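Local coordinates for trehalose-6-phosphate phosphatase (Cryptococcus neoformans, PDB 5DX9), which belongs to the trehalose-phosphatase family of the HAD clan, and holds a magnesium ion in a ligand pocket beside its mixed central sheet, at residues F25-G29 with T30-I34; A41-E45 with R46-A50; S86-H89 with G90-K94; V294-A297 with F298-L301. All coordinates share one frame; numbering follows the deposited sequence.

Contact 1 of 4, residues F25-G29 with T30-I34; sequences FNYDG and TLTPI. Unlike the reference sequence in segment 25-29: N26 (reference Asp). With MG (magnesium ion), chain C; G6P (6-O-phosphono-alpha-D-glucopyranose), chain B; GLC (alpha-D-glucopyranose), chain D.
The ring of Y27 carries the methyl of T32 over one face: T32 CG2 lies 3.7 Å from the centroid of the Y27 ring and 27° off its normal, a CH-pi contact. The methyl is offset toward the rim, where T32 CG2 comes within 3.4 Å of Y27 CE2. At the far end of the ring Y27 OH is hydrogen-bonded to A41 O, fixing the tyrosine's tip. L31 packs at roughly a right angle to F25, its CD1 resting 3.6 Å from F25 CB.

The chain is the loop after strand 21-25, and its sequence N-Y-D-G-T fits the first HAD motif, with asparagine at N26 in place of the reference aspartate. With CG of N26 anti to the backbone nitrogen (chi1 -180°), the amide is carried toward the magnesium ion, which N26 OD1 binds at 2.1 Å. N26 OD1 also accepts a hydrogen bond from T30 OG1 at 3.0 Å, in the carbonyl plane and on a lone pair (C=O...donor angle 108°), so a second-shell threonine steadies a metal ligand. N26 ND2 donates to O3P of 6-O-phosphono-alpha-D-glucopyranose at 3.0 Å, and to I65 O. D28 O, D212, phosphate atom O2P and two waters complete the shell, while D28 OD2 forms a salt bridge with R68. The turn is closed by Y27 O, which takes L31 N at 2.7 Å and T30 N at 3.0 Å.

Contact 2 of 4, residues A41-E45 with R46-A50; sequences AVPTE and RTRNA
An N-cap opens helix 45-56: T44 stands just before its first turn and its hydroxyl reaches T47, the third helical residue. T44 OG1 and T47 OG1 share a hydrogen bond of 2.9 Å in which either could be the donor. The T44 torsion (chi1 65°) sets OG1 between its backbone N and carbonyl carbon, on the side where T47 can be met. T44 O then accepts R48 N at 3.1 Å, the backbone bond that starts the helical pattern.

On another side of this turn E45 and R48, three residues apart, form a salt bridge. R48 grips side-on, with NE to E45 OE2 at 3.2 Å and NH2 to E45 OE1 at 3.1 Å. Both oxygens lie close to the guanidinium plane, yet the nitrogens meet them from above the carboxylate plane, since the two flat groups are turned 61° apart. Each chain is bent to do this, E45 at chi2 and R48 at chi3. R46 takes no share in that pair and instead makes a salt bridge with E299 of helix 291-306. T44 O lies 3.6 Å above one face of the R48 guanidinium, toward its rim, and R48 NH1 reaches to 3.7 Å from P43 CG.

Contact 3 of 4, residues S86-H89 with G90-K94; sequences SAEH and GSFVK
A87 and F92 are an antiparallel hydrogen-bonded pair, with A87 N donating to F92 O at 3.0 Å and F92 N to A87 O at 3.2 Å; S86 and V93 form the adjoining non-hydrogen-bonded pair. S91 N and G90 N add weak bonds to A87 O, so this oxygen has F92 N as its main donor and two lesser ones from the turn. E88, H89 and G90 all have positive phi, consistent with the tight reversal of the chain.

Two serine hydroxyls bond to backbone carbonyls. S86 OG, placed anti to its own N (chi1 -172°), donates to F92 O at 3.1 Å and nearly in line with the C=O bond (158°), giving that oxygen a second donor beside A87 N. S91 OG donates to E88 O at 3.0 Å from above the carbonyl plane, and ties the two ends of the turn together.

The apolar contact is A87 CB facing F92 CB at 4.3 Å. Separately, the E88 and F92 side chains run side by side in the same direction: the E88 carboxylate lies at the ring edge, CD of E88 in the ring plane 3.9 Å from F92 CE2, with the two planes 66° apart.

The polar ends of E88 and H89 reach the four-stranded antiparallel sheet. The E88 carboxylate accepts from K136 N, A137 N and S138 OG in the turn after strand 131-134, and H89 NE2 is hydrogen-bonded to E182 of strand 180-185, itself a partner of 6-O-phosphono-alpha-D-glucopyranose. With S91 and F92 both opposite A87, the arrangement is a beta hairpin carrying a classic beta bulge, its turn set beside the ligand pocket.

Contact 4 of 4, residues V294-A297 with F298-L301; sequences VVEA and FESL
E299 lies back along its helix toward V295 and E296. Its CB sits 3.6 Å from E296 O. From there CG, anti to the carbonyl carbon of E299 (chi1 -73°), passes 3.4 Å from V295 O, and CD reaches 3.8 Å from V295 CG1, so the aliphatic part of the glutamate lies against the valine one turn back. At the tip E299 OE1, whose polar partner is R46, comes 3.6 Å from E296 CG. The two carboxylates stay apart, E296 OE2 being 4.9 Å from E299 OE1; R46, whose ion pair with E296 is long and weak, probably eases the like charges.

All of this belongs to helix 291-306, which packs V295 on T47 of helix 45-56 and L301 on helix 8-17. Regular i to i+4 bonds run along it, among them E299 N to V295 O and L301 N to A297 O. E296 O is doubly held: S300 N donates at 2.8 Å, while S300 OG donates to the same E296 O at 3.1 Å from the opposite face of the carbonyl plane. F298 turns its ring edge to V294 O, which lies near the ring plane 3.4 Å from F298 CD2, and the ring meets F25 and F208 edge-to-face.

Overall arrangement
Contact 1 is the hub, holding N26 and D28 of the magnesium site. Contact 2, its centre 11 Å away, touches it where D28 OD1 packs 3.6 Å from A41 CB. Contact 4, centre 14 Å from contact 1, reaches it where T30 O lies 3.6 Å from V294 CB. Contacts 2 and 4 meet directly, T47 OG1 being 3.6 Å from V295 CG2 alongside the R46 ion pairs, so these three form one connected cluster. Contact 3 stands apart, its nearest atoms about 7 Å from contact 1 and about 16 Å from contact 4, yet the H89 side chain lies about 4 Å from 6-O-phosphono-alpha-D-glucopyranose; contacts 1 and 3 thus both border that ligand.

Contact 1 of 4, residues F25-G29 with T30-I34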
loop_
_atom_site.group_PDB
_atom_site.type_symbol
_atom_site.label_atom_id
_atom_site.label_comp_id
_atom_site.label_asym_id
_atom_site.label_seq_id
_atom_site.Cartn_x
_atom_site.Cartn_y
_atom_site.Cartn_z
ATOM N N PHE A 25 4.505 -2.815 4.197
ATOM C CA PHE A 25 3.721 -4.011 3.901
ATOM C C PHE A 25 2.286 -3.705 3.494
ATOM O O PHE A 25 1.544 -3.057 4.238
ATOM C CB PHE A 25 3.685 -4.945 5.111
ATOM C CG PHE A 25 5.033 -5.438 5.545
ATOM C CD1 PHE A 25 5.548 -6.621 5.041
ATOM C CD2 PHE A 25 5.780 -4.726 6.470
ATOM C CE1 PHE A 25 6.781 -7.082 5.445
ATOM C CE2 PHE A 25 7.013 -5.182 6.879
ATOM C CZ PHE A 25 7.517 -6.359 6.367
ATOM N N ASN A 26 1.891 -4.186 2.319
ATOM C CA ASN A 26 0.476 -4.278 1.977
ATOM C C ASN A 26 -0.143 -5.317 2.896
ATOM O O ASN A 26 0.582 -6.100 3.514
ATOM C CB ASN A 26 0.285 -4.651 0.504
ATOM C CG ASN A 26 -1.180 -4.755 0.108
ATOM O OD1 ASN A 26 -1.679 -5.837 -0.185
ATOM N ND2 ASN A 26 -1.867 -3.628 0.094
ATOM N N TYR A 27 -1.467 -5.336 3.016
ATOM C CA TYR A 27 -2.073 -6.329 3.893
ATOM C C TYR A 27 -2.683 -7.505 3.149
ATOM O O TYR A 27 -2.113 -8.591 3.133
ATOM C CB TYR A 27 -3.142 -5.716 4.794
ATOM C CG TYR A 27 -3.637 -6.747 5.784
ATOM C CD1 TYR A 27 -2.774 -7.276 6.737
ATOM C CD2 TYR A 27 -4.942 -7.222 5.744
ATOM C CE1 TYR A 27 -3.198 -8.229 7.635
ATOM C CE2 TYR A 27 -5.380 -8.179 6.646
ATOM C CZ TYR A 27 -4.499 -8.678 7.591
ATOM O OH TYR A 27 -4.900 -9.630 8.493
ATOM N N ASP A 28 -3.855 -7.297 2.557
ATOM C CA ASP A 28 -4.562 -8.386 1.894
ATOM C C ASP A 28 -3.729 -8.949 0.752
ATOM O O ASP A 28 -3.190 -8.197 -0.057
ATOM C CB ASP A 28 -5.925 -7.912 1.381
ATOM C CG ASP A 28 -6.820 -7.416 2.495
ATOM O OD1 ASP A 28 -7.202 -8.238 3.353
ATOM O OD2 ASP A 28 -7.140 -6.207 2.511
ATOM N N GLY A 29 -3.622 -10.273 0.700
ATOM C CA GLY A 29 -2.864 -10.945 -0.340
ATOM C C GLY A 29 -1.359 -10.824 -0.164
ATOM O O GLY A 29 -0.585 -11.443 -0.895
ATOM N N THR A 30 -0.940 -10.027 0.812
ATOM C CA THR A 30 0.480 -9.792 1.026
ATOM C C THR A 30 0.947 -10.315 2.378
ATOM O O THR A 30 1.927 -11.049 2.456
ATOM C CB THR A 30 0.821 -8.301 0.919
ATOM O OG1 THR A 30 0.564 -7.850 -0.419
ATOM C CG2 THR A 30 2.289 -8.071 1.255
ATOM N N LEU A 31 0.248 -9.928 3.440
ATOM C CA LEU A 31 0.551 -10.423 4.779
ATOM C C LEU A 31 -0.419 -11.522 5.185
ATOM O O LEU A 31 -0.187 -12.255 6.147
ATOM C CB LEU A 31 0.509 -9.284 5.797
ATOM C CG LEU A 31 1.755 -8.401 5.830
ATOM C CD1 LEU A 31 1.639 -7.343 6.909
ATOM C CD2 LEU A 31 2.992 -9.258 6.048
ATOM N N THR A 32 -1.509 -11.634 4.436
ATOM C CA THR A 32 -2.541 -12.617 4.726
ATOM C C THR A 32 -3.198 -13.028 3.415
ATOM O O THR A 32 -3.285 -12.227 2.485
ATOM C CB THR A 32 -3.598 -12.062 5.712
ATOM O OG1 THR A 32 -4.403 -13.134 6.222
ATOM C CG2 THR A 32 -4.487 -11.031 5.029
ATOM N N PRO A 33 -3.639 -14.288 3.325
ATOM C CA PRO A 33 -4.247 -14.784 2.087
ATOM C C PRO A 33 -5.528 -14.044 1.703
ATOM O O PRO A 33 -6.198 -13.467 2.559
ATOM C CB PRO A 33 -4.552 -16.252 2.408
ATOM C CG PRO A 33 -3.646 -16.599 3.546
ATOM C CD PRO A 33 -3.508 -15.344 4.344
ATOM N N ILE A 34 -5.840 -14.050 0.412
ATOM C CA ILE A 34 -7.156 -13.646 -0.064
ATOM C C ILE A 34 -8.152 -14.711 0.373
ATOM O O ILE A 34 -7.906 -15.897 0.179
ATOM C CB ILE A 34 -7.190 -13.491 -1.600
ATOM C CG1 ILE A 34 -6.106 -12.516 -2.063
ATOM C CG2 ILE A 34 -8.572 -13.044 -2.077
ATOM C CD1 ILE A 34 -6.272 -11.118 -1.515
HETATM MG MG MG C . -3.350 -6.348 -1.319
HETATM C C1 G6P B . -9.982 -6.011 0.518
HETATM C C2 G6P B . -10.890 -4.959 1.141
HETATM C C3 G6P B . -11.320 -3.919 0.125
HETATM C C4 G6P B . -10.105 -3.232 -0.465
HETATM C C5 G6P B . -8.955 -4.174 -0.866
HETATM C C6 G6P B . -7.578 -3.517 -0.648
HETATM O O1 G6P B . -10.672 -6.859 -0.402
HETATM O O2 G6P B . -12.030 -5.604 1.706
HETATM O O3 G6P B . -12.108 -2.901 0.757
HETATM O O4 G6P B . -10.611 -2.498 -1.589
HETATM O O5 G6P B . -8.862 -5.400 -0.123
HETATM O O6 G6P B . -6.826 -4.199 0.386
HETATM P P G6P B . -5.198 -4.168 0.415
HETATM O O1P G6P B . -4.593 -4.270 1.902
HETATM O O2P G6P B . -4.689 -5.324 -0.358
HETATM O O3P G6P B . -4.750 -2.790 -0.286
HETATM C C1 GLC D . -9.852 -7.957 -0.827
HETATM C C2 GLC D . -10.531 -8.710 -1.972
HETATM C C3 GLC D . -11.739 -9.490 -1.472
HETATM C C4 GLC D . -11.380 -10.373 -0.284
HETATM C C5 GLC D . -10.681 -9.559 0.801
HETATM C C6 GLC D . -10.137 -10.444 1.921
HETATM O O2 GLC D . -10.916 -7.773 -2.996
HETATM O O3 GLC D . -12.248 -10.309 -2.531
HETATM O O4 GLC D . -12.587 -10.975 0.209
HETATM O O5 GLC D . -9.575 -8.837 0.263
HETATM O O6 GLC D . -9.350 -11.509 1.371
HETATM O O HOH W 1 -4.641 -7.518 -2.483
HETATM O O HOH W 2 -3.007 -4.649 -2.417
#

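Contact 2 of 4, residues A41-E45 with R46-A50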
loop_
_atom_site.group_PDB
_atom_site.type_symbol
_atom_site.label_atom_id
_atom_site.label_comp_id
_atom_site.label_asym_id
_atom_site.label_seq_id
_atom_site.Cartn_x
_atom_site.Cartn_y
_atom_site.Cartn_z
ATOM N N ALA A 41 -10.290 -11.687 7.125
ATOM C CA ALA A 41 -8.863 -11.635 6.814
ATOM C C ALA A 41 -8.046 -11.208 8.031
ATOM O O ALA A 41 -7.380 -10.172 8.011
ATOM C CB ALA A 41 -8.612 -10.693 5.650
ATOM N N VAL A 42 -8.100 -12.010 9.088
ATOM C CA VAL A 42 -7.405 -11.681 10.328
ATOM C C VAL A 42 -6.006 -12.296 10.365
ATOM O O VAL A 42 -5.816 -13.449 9.976
ATOM C CB VAL A 42 -8.201 -12.153 11.559
ATOM C CG1 VAL A 42 -9.609 -11.565 11.529
ATOM C CG2 VAL A 42 -8.256 -13.671 11.611
ATOM N N PRO A 43 -5.019 -11.520 10.836
ATOM C CA PRO A 43 -3.628 -11.985 10.863
ATOM C C PRO A 43 -3.433 -13.157 11.816
ATOM O O PRO A 43 -4.054 -13.202 12.879
ATOM C CB PRO A 43 -2.853 -10.750 11.342
ATOM C CG PRO A 43 -3.847 -9.961 12.115
ATOM C CD PRO A 43 -5.167 -10.179 11.427
ATOM N N THR A 44 -2.580 -14.099 11.428
ATOM C CA THR A 44 -2.287 -15.257 12.261
ATOM C C THR A 44 -1.442 -14.845 13.458
ATOM O O THR A 44 -1.066 -13.681 13.589
ATOM C CB THR A 44 -1.544 -16.348 11.476
ATOM O OG1 THR A 44 -0.253 -15.860 11.091
ATOM C CG2 THR A 44 -2.326 -16.737 10.234
ATOM N N GLU A 45 -1.140 -15.805 14.326
ATOM C CA GLU A 45 -0.303 -15.535 15.487
ATOM C C GLU A 45 1.128 -15.232 15.054
ATOM O O GLU A 45 1.726 -14.253 15.495
ATOM C CB GLU A 45 -0.326 -16.719 16.456
ATOM C CG GLU A 45 -0.215 -16.311 17.912
ATOM C CD GLU A 45 -1.307 -15.339 18.314
ATOM O OE1 GLU A 45 -2.499 -15.694 18.171
ATOM O OE2 GLU A 45 -0.974 -14.217 18.756
ATOM N N ARG A 46 1.668 -16.082 14.185
ATOM C CA ARG A 46 3.032 -15.916 13.697
ATOM C C ARG A 46 3.209 -14.590 12.963
ATOM O O ARG A 46 4.241 -13.933 13.100
ATOM C CB ARG A 46 3.414 -17.080 12.780
ATOM C CG ARG A 46 3.618 -18.399 13.509
ATOM C CD ARG A 46 3.737 -19.563 12.535
ATOM N NE ARG A 46 4.828 -19.389 11.580
ATOM C CZ ARG A 46 5.082 -20.228 10.579
ATOM N NH1 ARG A 46 4.323 -21.298 10.403
ATOM N NH2 ARG A 46 6.094 -19.998 9.753
ATOM N N THR A 47 2.199 -14.198 12.192
ATOM C CA THR A 47 2.254 -12.953 11.430
ATOM C C THR A 47 2.279 -11.748 12.359
ATOM O O THR A 47 3.098 -10.841 12.200
ATOM C CB THR A 47 1.056 -12.825 10.468
ATOM O OG1 THR A 47 1.140 -13.839 9.460
ATOM C CG2 THR A 47 1.045 -11.456 9.804
ATOM N N ARG A 48 1.373 -11.750 13.331
ATOM C CA ARG A 48 1.299 -10.684 14.321
ATOM C C ARG A 48 2.614 -10.560 15.080
ATOM O O ARG A 48 3.075 -9.455 15.361
ATOM C CB ARG A 48 0.140 -10.937 15.289
ATOM C CG ARG A 48 0.221 -10.147 16.585
ATOM C CD ARG A 48 -1.109 -10.167 17.334
ATOM N NE ARG A 48 -1.725 -11.491 17.341
ATOM C CZ ARG A 48 -2.688 -11.870 16.506
ATOM N NH1 ARG A 48 -3.149 -11.020 15.597
ATOM N NH2 ARG A 48 -3.193 -13.095 16.582
ATOM N N ASN A 49 3.220 -11.699 15.397
ATOM C CA ASN A 49 4.490 -11.712 16.114
ATOM C C ASN A 49 5.626 -11.105 15.294
ATOM O O ASN A 49 6.437 -10.337 15.815
ATOM C CB ASN A 49 4.855 -13.138 16.526
ATOM C CG ASN A 49 3.911 -13.705 17.569
ATOM O OD1 ASN A 49 3.159 -12.969 18.208
ATOM N ND2 ASN A 49 3.954 -15.018 17.753
ATOM N N ALA A 50 5.675 -11.451 14.011
ATOM C CA ALA A 50 6.738 -10.985 13.126
ATOM C C ALA A 50 6.741 -9.464 13.005
ATOM O O ALA A 50 7.767 -8.819 13.222
ATOM C CB ALA A 50 6.597 -11.625 11.751
#

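Contact 3 of 4, residues S86-H89 with G90-K94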
loop_
_atom_site.group_PDB
_atom_site.type_symbol
_atom_site.label_atom_id
_atom_site.label_comp_id
_atom_site.label_asym_id
_atom_site.label_seq_id
_atom_site.Cartn_x
_atom_site.Cartn_y
_atom_site.Cartn_z
ATOM N N SER A 86 -1.597 3.136 6.957
ATOM C CA SER A 86 -2.172 3.932 5.883
ATOM C C SER A 86 -3.397 3.209 5.331
ATOM O O SER A 86 -3.321 2.037 4.963
ATOM C CB SER A 86 -1.144 4.188 4.783
ATOM O OG SER A 86 -1.638 5.109 3.826
ATOM N N ALA A 87 -4.528 3.904 5.292
ATOM C CA ALA A 87 -5.790 3.266 4.943
ATOM C C ALA A 87 -6.418 3.872 3.699
ATOM O O ALA A 87 -6.197 5.040 3.381
ATOM C CB ALA A 87 -6.762 3.349 6.112
ATOM N N GLU A 88 -7.200 3.054 3.001
ATOM C CA GLU A 88 -7.969 3.490 1.841
ATOM C C GLU A 88 -7.084 4.109 0.763
ATOM O O GLU A 88 -7.388 5.174 0.224
ATOM C CB GLU A 88 -9.063 4.470 2.275
ATOM C CG GLU A 88 -9.926 3.926 3.412
ATOM C CD GLU A 88 -11.256 4.639 3.557
ATOM O OE1 GLU A 88 -11.811 5.092 2.535
ATOM O OE2 GLU A 88 -11.750 4.740 4.699
ATOM N N HIS A 89 -5.980 3.427 0.468
ATOM C CA HIS A 89 -5.111 3.783 -0.650
ATOM C C HIS A 89 -4.430 5.133 -0.479
ATOM O O HIS A 89 -4.234 5.867 -1.448
ATOM C CB HIS A 89 -5.909 3.759 -1.957
ATOM C CG HIS A 89 -6.506 2.423 -2.263
ATOM N ND1 HIS A 89 -5.798 1.413 -2.875
ATOM C CD2 HIS A 89 -7.744 1.923 -2.024
ATOM C CE1 HIS A 89 -6.574 0.349 -3.008
ATOM N NE2 HIS A 89 -7.759 0.635 -2.499
ATOM N N GLY A 90 -4.062 5.457 0.754
ATOM C CA GLY A 90 -3.306 6.666 1.018
ATOM C C GLY A 90 -4.163 7.900 1.214
ATOM O O GLY A 90 -3.673 9.027 1.117
ATOM N N SER A 91 -5.447 7.691 1.488
ATOM C CA SER A 91 -6.341 8.799 1.800
ATOM C C SER A 91 -6.299 9.092 3.300
ATOM O O SER A 91 -6.756 10.141 3.754
ATOM C CB SER A 91 -7.766 8.487 1.348
ATOM O OG SER A 91 -8.285 7.378 2.055
ATOM N N PHE A 92 -5.742 8.153 4.062
ATOM C CA PHE A 92 -5.559 8.325 5.499
ATOM C C PHE A 92 -4.210 7.781 5.943
ATOM O O PHE A 92 -3.718 6.794 5.393
ATOM C CB PHE A 92 -6.677 7.636 6.278
ATOM C CG PHE A 92 -8.033 8.221 6.031
ATOM C CD1 PHE A 92 -8.352 9.480 6.513
ATOM C CD2 PHE A 92 -8.992 7.515 5.325
ATOM C CE1 PHE A 92 -9.599 10.026 6.291
ATOM C CE2 PHE A 92 -10.244 8.055 5.100
ATOM C CZ PHE A 92 -10.548 9.313 5.585
ATOM N N VAL A 93 -3.620 8.425 6.946
ATOM C CA VAL A 93 -2.310 8.033 7.451
ATOM C C VAL A 93 -2.220 8.194 8.968
ATOM O O VAL A 93 -2.308 9.306 9.488
ATOM C CB VAL A 93 -1.186 8.865 6.797
ATOM C CG1 VAL A 93 0.178 8.308 7.175
ATOM C CG2 VAL A 93 -1.354 8.889 5.288
ATOM N N LYS A 94 -2.049 7.081 9.676
ATOM C CA LYS A 94 -1.818 7.130 11.115
ATOM C C LYS A 94 -0.380 6.751 11.450
ATOM O O LYS A 94 -0.030 5.570 11.470
ATOM C CB LYS A 94 -2.776 6.201 11.859
ATOM C CG LYS A 94 -2.461 6.086 13.340
ATOM C CD LYS A 94 -2.953 4.770 13.917
ATOM C CE LYS A 94 -2.352 4.520 15.291
ATOM N NZ LYS A 94 -2.727 3.190 15.842
#

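Contact 4 of 4, residues V294-A297 with F298-L301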
loop_
_atom_site.group_PDB
_atom_site.type_symbol
_atom_site.label_atom_id
_atom_site.label_comp_id
_atom_site.label_asym_id
_atom_site.label_seq_id
_atom_site.Cartn_x
_atom_site.Cartn_y
_atom_site.Cartn_z
ATOM N N VAL A 294 6.102 -14.251 2.334
ATOM C CA VAL A 294 6.480 -12.897 2.709
ATOM C C VAL A 294 6.751 -12.838 4.206
ATOM O O VAL A 294 7.717 -12.219 4.648
ATOM C CB VAL A 294 5.393 -11.870 2.353
ATOM C CG1 VAL A 294 5.723 -10.528 2.981
ATOM C CG2 VAL A 294 5.258 -11.736 0.845
ATOM N N VAL A 295 5.893 -13.496 4.980
ATOM C CA VAL A 295 6.039 -13.530 6.432
ATOM C C VAL A 295 7.222 -14.391 6.857
ATOM O O VAL A 295 8.030 -13.975 7.685
ATOM C CB VAL A 295 4.769 -14.063 7.115
ATOM C CG1 VAL A 295 5.022 -14.294 8.600
ATOM C CG2 VAL A 295 3.615 -13.099 6.902
ATOM N N GLU A 296 7.313 -15.588 6.288
ATOM C CA GLU A 296 8.390 -16.517 6.615
ATOM C C GLU A 296 9.764 -15.931 6.296
ATOM O O GLU A 296 10.743 -16.229 6.975
ATOM C CB GLU A 296 8.199 -17.841 5.872
ATOM C CG GLU A 296 6.973 -18.626 6.318
ATOM C CD GLU A 296 6.914 -20.013 5.708
ATOM O OE1 GLU A 296 7.485 -20.206 4.612
ATOM O OE2 GLU A 296 6.304 -20.911 6.329
ATOM N N ALA A 297 9.830 -15.102 5.261
ATOM C CA ALA A 297 11.075 -14.422 4.920
ATOM C C ALA A 297 11.577 -13.600 6.100
ATOM O O ALA A 297 12.770 -13.585 6.404
ATOM C CB ALA A 297 10.880 -13.534 3.706
ATOM N N PHE A 298 10.655 -12.918 6.768
ATOM C CA PHE A 298 11.022 -12.084 7.897
ATOM C C PHE A 298 11.125 -12.898 9.178
ATOM O O PHE A 298 11.826 -12.505 10.103
ATOM C CB PHE A 298 10.027 -10.938 8.060
ATOM C CG PHE A 298 10.264 -9.802 7.109
ATOM C CD1 PHE A 298 11.171 -8.803 7.418
ATOM C CD2 PHE A 298 9.590 -9.738 5.902
ATOM C CE1 PHE A 298 11.397 -7.759 6.546
ATOM C CE2 PHE A 298 9.809 -8.695 5.026
ATOM C CZ PHE A 298 10.712 -7.704 5.349
ATOM N N GLU A 299 10.439 -14.035 9.227
ATOM C CA GLU A 299 10.569 -14.939 10.363
ATOM C C GLU A 299 11.962 -15.563 10.394
ATOM O O GLU A 299 12.603 -15.618 11.443
ATOM C CB GLU A 299 9.505 -16.037 10.314
ATOM C CG GLU A 299 8.101 -15.568 10.664
ATOM C CD GLU A 299 7.103 -16.705 10.679
ATOM O OE1 GLU A 299 6.990 -17.411 9.657
ATOM O OE2 GLU A 299 6.435 -16.899 11.715
ATOM N N SER A 300 12.419 -16.042 9.241
ATOM C CA SER A 300 13.757 -16.608 9.137
ATOM C C SER A 300 14.786 -15.528 9.418
ATOM O O SER A 300 15.774 -15.761 10.113
ATOM C CB SER A 300 13.988 -17.219 7.755
ATOM O OG SER A 300 13.061 -18.259 7.503
ATOM N N LEU A 301 14.533 -14.340 8.879
ATOM C CA LEU A 301 15.402 -13.192 9.088
ATOM C C LEU A 301 15.489 -12.839 10.569
ATOM O O LEU A 301 16.580 -12.639 11.107
ATOM C CB LEU A 301 14.899 -11.991 8.283
ATOM C CG LEU A 301 15.636 -10.664 8.467
ATOM C CD1 LEU A 301 17.128 -10.873 8.309
ATOM C CD2 LEU A 301 15.142 -9.621 7.474
#